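Local coordinates for protein nitroreductase FRM2 (Saccharomyces cerevisiae, PDB 4URP) that uses an FMN cofactor, with NADH as reductant, to reduce nitro compounds such as 4-nitroquinoline N-oxide, and takes part in the oxidative stress response, at residues F96-G101 and A163-S168. Numbering follows the deposited sequence.
Sequences FFTDLG and AWTVQS. Unlike the reference sequence in segment 96-101: Leu100 (reference Glu).
Through Phe96 and Ser168, and on toward Asp99 and Trp164, strand 92-99 and strand 164-172 pair as neighbours in the antiparallel sheet of this alpha+beta nitroreductase fold; their short axes make 143° between N-to-C directions. Phe96 N gives a hydrogen bond to Ser168 O, and Gln167 N returns one to Phe96 O. Further on, Thr98 N reaches Thr165 O (3.1 Å), while the reverse bond, Thr165 N to Thr98 O, is weak. The register slips by one residue between Phe96–Ser168 and Phe97–Val166, which, with helix-like backbone angles at Gln167, is consistent with a classic beta bulge there.

On one face of the sheet, Trp164 CE3 sits over a face of the Phe97 ring, 3.6 Å above its plane and displaced toward the rim. The two ring planes differ by 48°, so the pair is an oblique contact. Phe97 CG lies anti to the carbonyl carbon (chi1 -60°), and beyond it the ring meets Trp164 CB through CD1 (3.5 Å) and Val166 CG2 through CE1 (3.6 Å). An alanine at Phe97 would probably open a gap between the Trp164 indole and the Val166 methyl, leaving CE3 without its aromatic partner. Val166 also packs on helix 149-155.

On the other face, Thr98 and Gln167 cross at about a right angle, and both touch Thr125 of helix 117-139; their polar ends are modelled implausibly close, so bonding between them is doubtful.

At the start of helix 100-109, Leu100 N donates to Ala163 O (3.2 Å). Asp99 OD2 forms a salt bridge with Arg54, while OD1, from the N-cap position, accepts from Gly101 N at 3.0 Å, approached from above the carboxylate plane.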
# COMPACT_ATOMS: atom_id res chain seq x y z
N PHE A 96 10.90 2.60 6.41
CA PHE A 96 10.76 2.43 4.96
C PHE A 96 11.11 3.71 4.21
O PHE A 96 10.88 4.82 4.69
CB PHE A 96 9.34 2.00 4.61
CG PHE A 96 8.93 0.70 5.24
CD1 PHE A 96 9.32 -0.49 4.67
CD2 PHE A 96 8.16 0.68 6.38
CE1 PHE A 96 8.95 -1.68 5.24
CE2 PHE A 96 7.78 -0.51 6.95
CZ PHE A 96 8.18 -1.70 6.38
N PHE A 97 11.67 3.53 3.02
CA PHE A 97 12.05 4.65 2.17
C PHE A 97 11.47 4.51 0.77
O PHE A 97 10.81 3.52 0.45
CB PHE A 97 13.57 4.72 2.03
CG PHE A 97 14.31 4.89 3.32
CD1 PHE A 97 14.53 6.16 3.83
CD2 PHE A 97 14.81 3.80 4.00
CE1 PHE A 97 15.21 6.33 5.01
CE2 PHE A 97 15.50 3.96 5.18
CZ PHE A 97 15.70 5.23 5.68
N THR A 98 11.71 5.53 -0.05
CA THR A 98 11.47 5.46 -1.48
C THR A 98 12.59 6.17 -2.21
O THR A 98 12.77 7.37 -2.07
CB THR A 98 10.15 6.13 -1.88
OG1 THR A 98 9.84 7.18 -0.96
CG2 THR A 98 9.01 5.12 -1.89
N ASP A 99 13.36 5.41 -2.98
CA ASP A 99 14.45 5.98 -3.76
C ASP A 99 13.90 7.00 -4.75
O ASP A 99 13.27 6.64 -5.74
CB ASP A 99 15.22 4.88 -4.49
CG ASP A 99 16.62 5.30 -4.87
OD1 ASP A 99 16.88 6.52 -4.98
OD2 ASP A 99 17.48 4.41 -5.05
N LEU A 100 14.15 8.27 -4.46
CA LEU A 100 13.69 9.36 -5.32
C LEU A 100 14.48 9.39 -6.62
O LEU A 100 14.12 10.10 -7.55
CB LEU A 100 13.81 10.70 -4.58
CG LEU A 100 12.52 11.51 -4.42
CD1 LEU A 100 12.12 12.17 -5.73
CD2 LEU A 100 11.40 10.62 -3.91
N GLY A 101 15.56 8.62 -6.66
CA GLY A 101 16.41 8.51 -7.83
C GLY A 101 15.68 8.10 -9.10
O GLY A 101 15.61 8.89 -10.05
N ALA A 163 19.04 10.41 -1.07
CA ALA A 163 17.89 10.38 -1.97
C ALA A 163 16.76 9.54 -1.40
O ALA A 163 15.65 9.55 -1.93
CB ALA A 163 18.31 9.85 -3.33
N TRP A 164 17.04 8.81 -0.33
CA TRP A 164 16.04 7.95 0.29
C TRP A 164 15.05 8.72 1.15
O TRP A 164 15.32 9.02 2.31
CB TRP A 164 16.71 6.85 1.12
CG TRP A 164 17.39 5.81 0.29
CD1 TRP A 164 17.69 5.89 -1.04
CD2 TRP A 164 17.83 4.52 0.72
NE1 TRP A 164 18.31 4.74 -1.46
CE2 TRP A 164 18.40 3.88 -0.39
CE3 TRP A 164 17.79 3.85 1.94
CZ2 TRP A 164 18.93 2.60 -0.32
CZ3 TRP A 164 18.32 2.59 2.01
CH2 TRP A 164 18.89 1.97 0.89
N THR A 165 13.90 9.05 0.56
CA THR A 165 12.85 9.78 1.25
C THR A 165 12.19 8.94 2.33
O THR A 165 11.69 7.86 2.06
CB THR A 165 11.78 10.25 0.26
OG1 THR A 165 12.34 11.24 -0.62
CG2 THR A 165 10.60 10.86 0.99
N VAL A 166 12.20 9.44 3.56
CA VAL A 166 11.61 8.72 4.68
C VAL A 166 10.08 8.71 4.62
O VAL A 166 9.45 9.75 4.50
CB VAL A 166 12.04 9.33 6.03
CG1 VAL A 166 11.39 8.59 7.17
CG2 VAL A 166 13.55 9.30 6.16
N GLN A 167 9.50 7.52 4.70
CA GLN A 167 8.06 7.37 4.55
C GLN A 167 7.37 6.96 5.86
O GLN A 167 6.40 7.60 6.28
CB GLN A 167 7.74 6.34 3.46
CG GLN A 167 8.31 6.68 2.09
CD GLN A 167 7.53 7.77 1.38
OE1 GLN A 167 6.57 8.33 1.91
NE2 GLN A 167 7.94 8.08 0.15
N SER A 168 7.86 5.90 6.49
CA SER A 168 7.25 5.40 7.71
C SER A 168 8.27 4.77 8.66
O SER A 168 9.41 4.53 8.30
CB SER A 168 6.15 4.38 7.38
OG SER A 168 5.03 5.03 6.80